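Catalase-3 (PDB 4AJ9) breaks hydrogen peroxide down to dioxygen and water with a heme cofactor, and so probably protects cells from its toxic effects. Local coordinates at residues C[140-154]-C[179-193]. Residues are numbered along the deposited sequence; the frame is centred on the assembly and turned at random.
With HEM (protoporphyrin IX containing Fe), chain Y.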
ATOM      1  N   ILE C 140     -21.866  13.369  22.532  1.00  4.08           N
ATOM      2  CA  ILE C 140     -23.300  13.596  22.323  1.00  5.57           C
ATOM      3  C   ILE C 140     -23.950  12.218  22.217  1.00  5.46           C
ATOM      4  O   ILE C 140     -23.380  11.319  21.614  1.00  5.75           O
ATOM      5  CB  ILE C 140     -23.531  14.384  21.031  1.00  3.75           C
ATOM      6  CG1 ILE C 140     -23.084  15.840  21.233  1.00  7.52           C
ATOM      7  CG2 ILE C 140     -24.987  14.297  20.571  1.00  5.76           C
ATOM      8  CD1 ILE C 140     -22.975  16.628  19.923  1.00  5.08           C
ATOM      9  N   PRO C 141     -25.129  12.038  22.843  1.00  4.83           N
ATOM     10  CA  PRO C 141     -25.660  10.684  23.065  1.00  6.89           C
ATOM     11  C   PRO C 141     -26.453  10.110  21.902  1.00  4.87           C
ATOM     12  O   PRO C 141     -26.875   8.962  21.981  1.00  9.95           O
ATOM     13  CB  PRO C 141     -26.588  10.871  24.273  1.00  4.62           C
ATOM     14  CG  PRO C 141     -27.036  12.289  24.167  1.00  6.17           C
ATOM     15  CD  PRO C 141     -25.830  13.045  23.656  1.00  7.44           C
ATOM     16  N   VAL C 142     -26.669  10.895  20.854  1.00  3.23           N
ATOM     17  CA  VAL C 142     -27.429  10.425  19.709  1.00  4.88           C
ATOM     18  C   VAL C 142     -26.663  10.712  18.423  1.00  6.76           C
ATOM     19  O   VAL C 142     -25.887  11.657  18.348  1.00  6.10           O
ATOM     20  CB  VAL C 142     -28.822  11.098  19.630  1.00  7.89           C
ATOM     21  CG1 VAL C 142     -29.689  10.675  20.818  1.00  5.16           C
ATOM     22  CG2 VAL C 142     -28.669  12.625  19.562  1.00  4.03           C
ATOM     23  N   PHE C 143     -26.887   9.900  17.403  1.00  7.28           N
ATOM     24  CA  PHE C 143     -26.216  10.127  16.138  1.00  7.46           C
ATOM     25  C   PHE C 143     -27.178  10.581  15.035  1.00  6.82           C
ATOM     26  O   PHE C 143     -28.386  10.454  15.184  1.00  6.61           O
ATOM     27  CB  PHE C 143     -25.424   8.901  15.711  1.00  7.52           C
ATOM     28  CG  PHE C 143     -24.299   9.230  14.771  1.00  8.67           C
ATOM     29  CD1 PHE C 143     -23.165   9.874  15.238  1.00  9.35           C
ATOM     30  CD2 PHE C 143     -24.397   8.943  13.429  1.00  8.01           C
ATOM     31  CE1 PHE C 143     -22.131  10.195  14.377  1.00 18.62           C
ATOM     32  CE2 PHE C 143     -23.375   9.268  12.560  1.00 11.23           C
ATOM     33  CZ  PHE C 143     -22.239   9.900  13.031  1.00 15.25           C
ATOM     34  N   PHE C 144     -26.632  11.095  13.932  1.00  9.04           N
ATOM     35  CA  PHE C 144     -27.429  11.738  12.878  1.00  4.63           C
ATOM     36  C   PHE C 144     -28.355  10.814  12.102  1.00  7.52           C
ATOM     37  O   PHE C 144     -29.402  11.244  11.607  1.00  6.76           O
ATOM     38  CB  PHE C 144     -26.527  12.402  11.828  1.00  5.01           C
ATOM     39  CG  PHE C 144     -25.720  13.559  12.342  1.00  6.82           C
ATOM     40  CD1 PHE C 144     -26.282  14.828  12.457  1.00  8.31           C
ATOM     41  CD2 PHE C 144     -24.388  13.392  12.666  1.00  6.85           C
ATOM     42  CE1 PHE C 144     -25.519  15.905  12.903  1.00  9.64           C
ATOM     43  CE2 PHE C 144     -23.619  14.464  13.116  1.00  7.13           C
ATOM     44  CZ  PHE C 144     -24.183  15.717  13.230  1.00  6.90           C
ATOM     45  N   ILE C 145     -27.953   9.562  11.946  1.00  6.72           N
ATOM     46  CA  ILE C 145     -28.630   8.688  10.998  1.00  8.27           C
ATOM     47  C   ILE C 145     -28.911   7.353  11.642  1.00  5.81           C
ATOM     48  O   ILE C 145     -28.299   7.013  12.644  1.00  6.58           O
ATOM     49  CB  ILE C 145     -27.793   8.472   9.729  1.00  3.45           C
ATOM     50  CG1 ILE C 145     -26.393   7.984  10.117  1.00  4.57           C
ATOM     51  CG2 ILE C 145     -27.709   9.781   8.913  1.00  4.22           C
ATOM     52  CD1 ILE C 145     -25.551   7.525   8.975  1.00  4.48           C
ATOM     53  N   GLN C 146     -29.842   6.608  11.056  1.00  6.08           N
ATOM     54  CA  GLN C 146     -30.385   5.404  11.688  1.00  5.86           C
ATOM     55  C   GLN C 146     -29.896   4.119  11.026  1.00  6.77           C
ATOM     56  O   GLN C 146     -30.187   3.029  11.487  1.00  8.44           O
ATOM     57  CB  GLN C 146     -31.918   5.444  11.656  1.00  8.27           C
ATOM     58  CG  GLN C 146     -32.510   6.684  12.309  1.00 10.67           C
ATOM     59  CD  GLN C 146     -34.022   6.716  12.253  1.00 15.60           C
ATOM     60  OE1 GLN C 146     -34.616   6.643  11.175  1.00 13.14           O
ATOM     61  NE2 GLN C 146     -34.656   6.828  13.419  1.00  6.89           N
ATOM     62  N   ASP C 147     -29.152   4.252   9.940  1.00  7.14           N
ATOM     63  CA  ASP C 147     -28.659   3.078   9.238  1.00  5.40           C
ATOM     64  C   ASP C 147     -27.246   3.378   8.723  1.00  4.36           C
ATOM     65  O   ASP C 147     -27.025   4.391   8.073  1.00  4.24           O
ATOM     66  CB  ASP C 147     -29.618   2.722   8.097  1.00  6.05           C
ATOM     67  CG  ASP C 147     -29.300   1.377   7.445  1.00  8.91           C
ATOM     68  OD1 ASP C 147     -28.105   1.089   7.175  1.00  4.69           O
ATOM     69  OD2 ASP C 147     -30.259   0.604   7.198  1.00  5.02           O
ATOM     70  N   ALA C 148     -26.304   2.489   9.029  1.00  5.79           N
ATOM     71  CA  ALA C 148     -24.900   2.679   8.687  1.00  4.25           C
ATOM     72  C   ALA C 148     -24.646   2.931   7.203  1.00  2.61           C
ATOM     73  O   ALA C 148     -23.649   3.544   6.837  1.00  6.17           O
ATOM     74  CB  ALA C 148     -24.097   1.473   9.145  1.00  6.68           C
ATOM     75  N   ILE C 149     -25.537   2.442   6.345  1.00  3.61           N
ATOM     76  CA  ILE C 149     -25.331   2.550   4.907  1.00  2.23           C
ATOM     77  C   ILE C 149     -25.386   4.014   4.456  1.00  3.30           C
ATOM     78  O   ILE C 149     -24.935   4.346   3.371  1.00  3.96           O
ATOM     79  CB  ILE C 149     -26.367   1.696   4.121  1.00  4.46           C
ATOM     80  CG1 ILE C 149     -25.918   1.492   2.675  1.00  6.01           C
ATOM     81  CG2 ILE C 149     -27.763   2.334   4.180  1.00  6.95           C
ATOM     82  CD1 ILE C 149     -26.645   0.338   1.955  1.00  3.77           C
ATOM     83  N   ARG C 150     -25.940   4.881   5.297  1.00  2.09           N
ATOM     84  CA  ARG C 150     -26.040   6.304   4.981  1.00  5.51           C
ATOM     85  C   ARG C 150     -24.851   7.123   5.502  1.00  5.03           C
ATOM     86  O   ARG C 150     -24.791   8.344   5.305  1.00  1.85           O
ATOM     87  CB  ARG C 150     -27.359   6.881   5.519  1.00  4.16           C
ATOM     88  CG  ARG C 150     -28.574   6.063   5.116  1.00  3.57           C
ATOM     89  CD  ARG C 150     -29.878   6.589   5.719  1.00  7.68           C
ATOM     90  NE  ARG C 150     -30.998   5.754   5.295  1.00 12.41           N
ATOM     91  CZ  ARG C 150     -32.268   5.938   5.647  1.00 15.12           C
ATOM     92  NH1 ARG C 150     -32.606   6.941   6.449  1.00 11.46           N
ATOM     93  NH2 ARG C 150     -33.203   5.109   5.189  1.00 10.20           N
ATOM     94  N   PHE C 151     -23.899   6.465   6.155  1.00  6.48           N
ATOM     95  CA  PHE C 151     -22.753   7.197   6.714  1.00  5.10           C
ATOM     96  C   PHE C 151     -21.978   8.031   5.669  1.00  4.62           C
ATOM     97  O   PHE C 151     -21.663   9.209   5.914  1.00  5.08           O
ATOM     98  CB  PHE C 151     -21.815   6.253   7.480  1.00  2.65           C
ATOM     99  CG  PHE C 151     -20.830   6.961   8.387  1.00  7.54           C
ATOM    100  CD1 PHE C 151     -21.271   7.726   9.461  1.00  6.52           C
ATOM    101  CD2 PHE C 151     -19.461   6.850   8.167  1.00  5.58           C
ATOM    102  CE1 PHE C 151     -20.359   8.377  10.305  1.00  8.71           C
ATOM    103  CE2 PHE C 151     -18.542   7.494   9.003  1.00  4.57           C
ATOM    104  CZ  PHE C 151     -18.990   8.250  10.078  1.00  4.95           C
ATOM    105  N   PRO C 152     -21.660   7.435   4.508  1.00  2.72           N
ATOM    106  CA  PRO C 152     -20.904   8.197   3.508  1.00  2.85           C
ATOM    107  C   PRO C 152     -21.694   9.393   3.008  1.00  3.80           C
ATOM    108  O   PRO C 152     -21.107  10.406   2.633  1.00  4.51           O
ATOM    109  CB  PRO C 152     -20.710   7.191   2.370  1.00  2.21           C
ATOM    110  CG  PRO C 152     -20.720   5.865   3.045  1.00  4.64           C
ATOM    111  CD  PRO C 152     -21.775   6.014   4.142  1.00  4.34           C
ATOM    112  N   ASP C 153     -23.014   9.281   3.020  1.00  2.61           N
ATOM    113  CA  ASP C 153     -23.862  10.420   2.670  1.00  2.25           C
ATOM    114  C   ASP C 153     -23.760  11.575   3.665  1.00  4.80           C
ATOM    115  O   ASP C 153     -23.479  12.709   3.283  1.00  4.93           O
ATOM    116  CB  ASP C 153     -25.320   9.976   2.521  1.00  5.86           C
ATOM    117  CG  ASP C 153     -25.496   8.953   1.418  1.00  6.51           C
ATOM    118  OD1 ASP C 153     -25.255   9.307   0.246  1.00  6.03           O
ATOM    119  OD2 ASP C 153     -25.865   7.800   1.725  1.00  5.77           O
ATOM    120  N   LEU C 154     -24.019  11.288   4.932  1.00  2.04           N
ATOM    121  CA  LEU C 154     -23.827  12.272   5.997  1.00  2.54           C
ATOM    122  C   LEU C 154     -22.445  12.918   5.938  1.00  3.73           C
ATOM    123  O   LEU C 154     -22.309  14.143   5.909  1.00  5.17           O
ATOM    124  CB  LEU C 154     -23.999  11.602   7.361  1.00  5.26           C
ATOM    125  CG  LEU C 154     -23.434  12.382   8.550  1.00  2.25           C
ATOM    126  CD1 LEU C 154     -24.338  13.582   8.900  1.00  6.07           C
ATOM    127  CD2 LEU C 154     -23.247  11.460   9.754  1.00  5.73           C
ATOM    128  N   PHE C 179     -28.491  18.275   3.554  1.00  6.73           N
ATOM    129  CA  PHE C 179     -28.614  16.927   4.108  1.00  6.67           C
ATOM    130  C   PHE C 179     -29.447  16.877   5.392  1.00  7.85           C
ATOM    131  O   PHE C 179     -30.294  16.006   5.545  1.00  9.42           O
ATOM    132  CB  PHE C 179     -27.248  16.278   4.360  1.00  6.30           C
ATOM    133  CG  PHE C 179     -27.348  14.857   4.856  1.00  4.03           C
ATOM    134  CD1 PHE C 179     -27.539  13.813   3.963  1.00  4.44           C
ATOM    135  CD2 PHE C 179     -27.277  14.571   6.212  1.00  5.18           C
ATOM    136  CE1 PHE C 179     -27.649  12.495   4.407  1.00  6.27           C
ATOM    137  CE2 PHE C 179     -27.384  13.257   6.669  1.00  1.27           C
ATOM    138  CZ  PHE C 179     -27.570  12.216   5.760  1.00  3.41           C
ATOM    139  N   PHE C 180     -29.206  17.813   6.306  1.00  6.30           N
ATOM    140  CA  PHE C 180     -29.919  17.840   7.582  1.00  6.66           C
ATOM    141  C   PHE C 180     -31.418  17.965   7.360  1.00  9.78           C
ATOM    142  O   PHE C 180     -32.222  17.404   8.105  1.00  8.43           O
ATOM    143  CB  PHE C 180     -29.444  19.025   8.430  1.00  3.86           C
ATOM    144  CG  PHE C 180     -28.004  18.937   8.858  1.00  7.11           C
ATOM    145  CD1 PHE C 180     -27.383  17.705   9.013  1.00 11.67           C
ATOM    146  CD2 PHE C 180     -27.277  20.087   9.113  1.00  8.09           C
ATOM    147  CE1 PHE C 180     -26.061  17.625   9.429  1.00  7.95           C
ATOM    148  CE2 PHE C 180     -25.950  20.010   9.509  1.00 10.01           C
ATOM    149  CZ  PHE C 180     -25.347  18.775   9.670  1.00  7.66           C
ATOM    150  N   SER C 181     -31.790  18.713   6.334  1.00  7.70           N
ATOM    151  CA  SER C 181     -33.192  18.998   6.088  1.00 10.40           C
ATOM    152  C   SER C 181     -33.836  17.951   5.178  1.00 10.45           C
ATOM    153  O   SER C 181     -35.049  17.753   5.214  1.00 10.40           O
ATOM    154  CB  SER C 181     -33.371  20.420   5.543  1.00  9.12           C
ATOM    155  OG  SER C 181     -32.706  20.603   4.301  1.00  8.68           O
ATOM    156  N   SER C 182     -33.017  17.282   4.374  1.00  7.20           N
ATOM    157  CA  SER C 182     -33.486  16.217   3.492  1.00 10.27           C
ATOM    158  C   SER C 182     -33.611  14.888   4.232  1.00 10.15           C
ATOM    159  O   SER C 182     -34.314  13.987   3.783  1.00  7.88           O
ATOM    160  CB  SER C 182     -32.523  16.037   2.321  1.00  6.24           C
ATOM    161  OG  SER C 182     -32.589  17.129   1.420  1.00 10.59           O
ATOM    162  N   GLN C 183     -32.918  14.786   5.365  1.00  7.49           N
ATOM    163  CA  GLN C 183     -32.812  13.551   6.149  1.00  6.53           C
ATOM    164  C   GLN C 183     -33.075  13.872   7.620  1.00  7.67           C
ATOM    165  O   GLN C 183     -32.138  13.972   8.417  1.00  8.29           O
ATOM    166  CB  GLN C 183     -31.395  12.972   5.994  1.00  9.41           C
ATOM    167  CG  GLN C 183     -31.185  11.584   6.603  1.00  9.86           C
ATOM    168  CD  GLN C 183     -31.942  10.529   5.837  1.00 12.19           C
ATOM    169  OE1 GLN C 183     -31.398   9.891   4.930  1.00 14.35           O
ATOM    170  NE2 GLN C 183     -33.222  10.362   6.170  1.00  4.88           N
ATOM    171  N   PRO C 184     -34.360  14.035   7.994  1.00  5.31           N
ATOM    172  CA  PRO C 184     -34.686  14.689   9.271  1.00  7.40           C
ATOM    173  C   PRO C 184     -34.230  13.951  10.528  1.00  4.24           C
ATOM    174  O   PRO C 184     -34.229  14.561  11.589  1.00  8.29           O
ATOM    175  CB  PRO C 184     -36.219  14.800   9.233  1.00 12.43           C
ATOM    176  CG  PRO C 184     -36.560  14.791   7.777  1.00  9.74           C
ATOM    177  CD  PRO C 184     -35.550  13.862   7.141  1.00  8.46           C
ATOM    178  N   SER C 185     -33.841  12.681  10.424  1.00  6.30           N
ATOM    179  CA  SER C 185     -33.351  11.988  11.605  1.00  5.87           C
ATOM    180  C   SER C 185     -32.164  12.775  12.166  1.00  5.92           C
ATOM    181  O   SER C 185     -31.898  12.742  13.364  1.00  5.52           O
ATOM    182  CB  SER C 185     -32.929  10.556  11.264  1.00 10.34           C
ATOM    183  OG  SER C 185     -31.865  10.562  10.331  1.00  7.42           O
ATOM    184  N   ALA C 186     -31.474  13.502  11.286  1.00  7.07           N
ATOM    185  CA  ALA C 186     -30.251  14.226  11.648  1.00  5.49           C
ATOM    186  C   ALA C 186     -30.521  15.394  12.589  1.00  7.79           C
ATOM    187  O   ALA C 186     -29.597  15.937  13.194  1.00  6.91           O
ATOM    188  CB  ALA C 186     -29.530  14.727  10.377  1.00  4.92           C
ATOM    189  N   LEU C 187     -31.785  15.777  12.738  1.00  8.58           N
ATOM    190  CA  LEU C 187     -32.084  17.005  13.476  1.00  7.44           C
ATOM    191  C   LEU C 187     -31.709  16.921  14.951  1.00  6.33           C
ATOM    192  O   LEU C 187     -31.393  17.938  15.589  1.00  6.68           O
ATOM    193  CB  LEU C 187     -33.553  17.399  13.314  1.00  7.95           C
ATOM    194  CG  LEU C 187     -33.910  17.807  11.885  1.00  9.60           C
ATOM    195  CD1 LEU C 187     -35.417  17.844  11.708  1.00 10.78           C
ATOM    196  CD2 LEU C 187     -33.271  19.152  11.509  1.00  5.91           C
ATOM    197  N   HIS C 188     -31.725  15.718  15.507  1.00  5.94           N
ATOM    198  CA  HIS C 188     -31.480  15.602  16.941  1.00  6.27           C
ATOM    199  C   HIS C 188     -30.016  15.882  17.233  1.00 11.58           C
ATOM    200  O   HIS C 188     -29.688  16.785  18.008  1.00  8.10           O
ATOM    201  CB  HIS C 188     -31.931  14.244  17.501  1.00  5.65           C
ATOM    202  CG  HIS C 188     -31.997  14.201  19.001  1.00  6.59           C
ATOM    203  ND1 HIS C 188     -32.312  13.055  19.704  1.00  7.99           N
ATOM    204  CD2 HIS C 188     -31.781  15.163  19.932  1.00  6.61           C
ATOM    205  CE1 HIS C 188     -32.282  13.313  21.000  1.00  6.17           C
ATOM    206  NE2 HIS C 188     -31.958  14.585  21.167  1.00  8.26           N
ATOM    207  N   THR C 189     -29.128  15.126  16.599  1.00  7.96           N
ATOM    208  CA  THR C 189     -27.708  15.357  16.794  1.00  6.77           C
ATOM    209  C   THR C 189     -27.352  16.787  16.403  1.00  5.41           C
ATOM    210  O   THR C 189     -26.505  17.413  17.033  1.00  5.04           O
ATOM    211  CB  THR C 189     -26.847  14.336  16.011  1.00  9.26           C
ATOM    212  OG1 THR C 189     -27.179  13.015  16.443  1.00  6.39           O
ATOM    213  CG2 THR C 189     -25.354  14.570  16.267  1.00  4.60           C
ATOM    214  N   LEU C 190     -28.021  17.322  15.383  1.00  6.26           N
ATOM    215  CA  LEU C 190     -27.768  18.694  14.974  1.00  5.53           C
ATOM    216  C   LEU C 190     -27.975  19.675  16.143  1.00  7.04           C
ATOM    217  O   LEU C 190     -27.115  20.511  16.422  1.00  7.34           O
ATOM    218  CB  LEU C 190     -28.639  19.068  13.770  1.00  5.65           C
ATOM    219  CG  LEU C 190     -28.490  20.489  13.215  1.00  4.97           C
ATOM    220  CD1 LEU C 190     -27.061  20.776  12.712  1.00  3.65           C
ATOM    221  CD2 LEU C 190     -29.517  20.718  12.119  1.00  4.54           C
ATOM    222  N   PHE C 191     -29.106  19.565  16.834  1.00  9.93           N
ATOM    223  CA  PHE C 191     -29.397  20.438  17.978  1.00  7.19           C
ATOM    224  C   PHE C 191     -28.314  20.344  19.057  1.00 10.48           C
ATOM    225  O   PHE C 191     -27.905  21.353  19.638  1.00  5.93           O
ATOM    226  CB  PHE C 191     -30.786  20.124  18.563  1.00  6.75           C
ATOM    227  CG  PHE C 191     -31.896  20.948  17.966  1.00  7.29           C
ATOM    228  CD1 PHE C 191     -32.099  20.975  16.595  1.00  6.22           C
ATOM    229  CD2 PHE C 191     -32.714  21.723  18.773  1.00 10.97           C
ATOM    230  CE1 PHE C 191     -33.104  21.748  16.047  1.00 12.96           C
ATOM    231  CE2 PHE C 191     -33.719  22.499  18.229  1.00  9.10           C
ATOM    232  CZ  PHE C 191     -33.912  22.515  16.864  1.00  9.82           C
ATOM    233  N   TRP C 192     -27.848  19.130  19.330  1.00  7.31           N
ATOM    234  CA  TRP C 192     -26.769  18.947  20.293  1.00  4.66           C
ATOM    235  C   TRP C 192     -25.485  19.629  19.803  1.00  5.07           C
ATOM    236  O   TRP C 192     -24.757  20.247  20.587  1.00  7.53           O
ATOM    237  CB  TRP C 192     -26.485  17.461  20.521  1.00  4.83           C
ATOM    238  CG  TRP C 192     -27.461  16.737  21.448  1.00  6.54           C
ATOM    239  CD1 TRP C 192     -28.659  16.178  21.098  1.00  6.18           C
ATOM    240  CD2 TRP C 192     -27.293  16.474  22.856  1.00  5.81           C
ATOM    241  NE1 TRP C 192     -29.247  15.591  22.199  1.00  4.70           N
ATOM    242  CE2 TRP C 192     -28.431  15.755  23.285  1.00  7.81           C
ATOM    243  CE3 TRP C 192     -26.288  16.762  23.786  1.00  6.75           C
ATOM    244  CZ2 TRP C 192     -28.600  15.333  24.606  1.00  9.25           C
ATOM    245  CZ3 TRP C 192     -26.462  16.352  25.104  1.00  4.77           C
ATOM    246  CH2 TRP C 192     -27.608  15.636  25.498  1.00  7.83           C
ATOM    247  N   ALA C 193     -25.199  19.497  18.509  1.00  6.26           N
ATOM    248  CA  ALA C 193     -23.978  20.088  17.951  1.00  4.53           C
ATOM    249  C   ALA C 193     -24.072  21.619  17.939  1.00  7.87           C
ATOM    250  O   ALA C 193     -23.056  22.315  17.985  1.00  6.94           O
ATOM    251  CB  ALA C 193     -23.713  19.547  16.537  1.00  4.83           C
TER
HETATM  252  CHA HEM Y1720     -13.891   6.962  13.607  1.00  3.43           C
HETATM  253  CHB HEM Y1720     -17.485   7.497  16.845  1.00  4.66           C
HETATM  254  CHC HEM Y1720     -20.682   6.185  13.450  1.00  5.71           C
HETATM  255  CHD HEM Y1720     -17.047   4.825  10.551  1.00  5.92           C
HETATM  256  C1A HEM Y1720     -14.574   7.268  14.770  1.00  3.27           C
HETATM  257  C2A HEM Y1720     -14.000   7.786  16.007  1.00  4.40           C
HETATM  258  C3A HEM Y1720     -15.001   7.946  16.891  1.00  4.30           C
HETATM  259  C4A HEM Y1720     -16.232   7.517  16.257  1.00  4.55           C
HETATM  260  CMA HEM Y1720     -14.896   8.470  18.344  1.00  2.35           C
HETATM  261  CAA HEM Y1720     -12.503   8.138  16.220  1.00  1.90           C
HETATM  262  CBA HEM Y1720     -11.759   7.032  16.961  1.00  4.61           C
HETATM  263  CGA HEM Y1720     -10.350   7.498  17.218  1.00  4.30           C
HETATM  264  O1A HEM Y1720      -9.411   6.974  16.571  1.00  4.96           O
HETATM  265  O2A HEM Y1720     -10.163   8.409  18.069  1.00  4.88           O
HETATM  266  C1B HEM Y1720     -18.663   7.131  16.224  1.00  3.63           C
HETATM  267  C2B HEM Y1720     -19.961   7.008  16.864  1.00  4.37           C
HETATM  268  C3B HEM Y1720     -20.855   6.667  15.923  1.00  3.57           C
HETATM  269  C4B HEM Y1720     -20.141   6.537  14.668  1.00  5.58           C
HETATM  270  CMB HEM Y1720     -20.185   7.273  18.371  1.00  1.69           C
HETATM  271  CAB HEM Y1720     -22.368   6.376  16.073  1.00  8.96           C
HETATM  272  CBB HEM Y1720     -22.869   5.956  17.241  1.00 11.90           C
HETATM  273  C1C HEM Y1720     -19.969   5.629  12.416  1.00  3.45           C
HETATM  274  C2C HEM Y1720     -20.518   4.846  11.319  1.00  4.52           C
HETATM  275  C3C HEM Y1720     -19.502   4.501  10.524  1.00  8.29           C
HETATM  276  C4C HEM Y1720     -18.285   5.006  11.105  1.00  5.40           C
HETATM  277  CMC HEM Y1720     -22.011   4.534  11.103  1.00  2.50           C
HETATM  278  CAC HEM Y1720     -19.528   3.637   9.256  1.00  4.71           C
HETATM  279  CBC HEM Y1720     -20.419   2.649   9.159  1.00 10.17           C
HETATM  280  C1D HEM Y1720     -15.873   5.277  11.079  1.00  8.15           C
HETATM  281  C2D HEM Y1720     -14.585   5.077  10.466  1.00  2.41           C
HETATM  282  C3D HEM Y1720     -13.602   5.745  11.416  1.00  0.97           C
HETATM  283  C4D HEM Y1720     -14.390   6.271  12.509  1.00  1.58           C
HETATM  284  CMD HEM Y1720     -14.301   4.346   9.137  1.00  2.92           C
HETATM  285  CAD HEM Y1720     -12.076   5.822  11.255  1.00  3.01           C
HETATM  286  CBD HEM Y1720     -11.486   4.686  12.083  1.00  3.52           C
HETATM  287  CGD HEM Y1720      -9.997   4.630  11.870  1.00  2.95           C
HETATM  288  O1D HEM Y1720      -9.297   4.061  12.742  1.00  3.32           O
HETATM  289  O2D HEM Y1720      -9.514   5.181  10.848  1.00  7.16           O
HETATM  290  NA  HEM Y1720     -15.932   7.115  14.968  1.00  1.81           N
HETATM  291  NB  HEM Y1720     -18.815   6.832  14.894  1.00  3.03           N
HETATM  292  NC  HEM Y1720     -18.602   5.700  12.251  1.00  4.10           N
HETATM  293  ND  HEM Y1720     -15.726   5.971  12.273  1.00  2.46           N
HETATM  294 FE   HEM Y1720     -17.259   6.326  13.668  1.00  5.35          FE
HETATM  295  O   HOH W   1     -30.037  12.809  15.201  1.00  3.43           O
HETATM  296  O   HOH W   2     -31.297   8.358   9.021  1.00 12.89           O
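Thr189 and the ring of Phe144 meet at the tight centre of a contact in the heme-containing catalase fold, where the loop that follows strand 131-138 and leads into helix 151-158 lies against helices 174-182 and 187-193. It illustrates how a heme-pocket wall can be backed by a second layer. Phe143, Ala148 and Phe151 of 140-154 touch the porphyrin, while Val142 and Phe144, on either side of Phe143 in sequence, pack against 179-193. The methyl CG2 of Thr189 sits over the centre of the Phe144 ring, 3.5 Å from its centroid. Phe144 CD2 in turn lies over the Phe143 face opposite the heme vinyl group. Val142 presents both methyls to His188, with CG2 3.7 Å from the imidazole centroid; His188 ND1 is hydrogen-bonded to Thr294 O. Pro141 stands its CG–CD side on one face of the Trp192 indole, its CD 4° off the normal of the six-membered ring, and Ile140 CG2 packs on Trp192 CB. At the opposite end, Leu154 CA stands over one face of Phe179 while Gln183 CB lies over the other, and Ile145 CG2 reaches the edge.

Between the segments the packing is looser around partly exposed Gln183, on which Gln29 of a second subunit and Pro399 of a third also pack. Its amide plane lies 12° from the Arg150 guanidinium. Both Gln183 OE1 and NE2 are 3.5 Å from Arg150 NH1, but NH1 and NE2, two donors, form no hydrogen bond. Arg150 NE turns to that Gln29 O. A water accepts from Gln146 N and, weakly, from Arg150 NH1, and donates to Ser185 OG. With chi1 at 62°, that hydroxyl tucks back between its own N and C and donates in the carbonyl plane, Ser185 OG to Phe144 O measuring 2.9 Å.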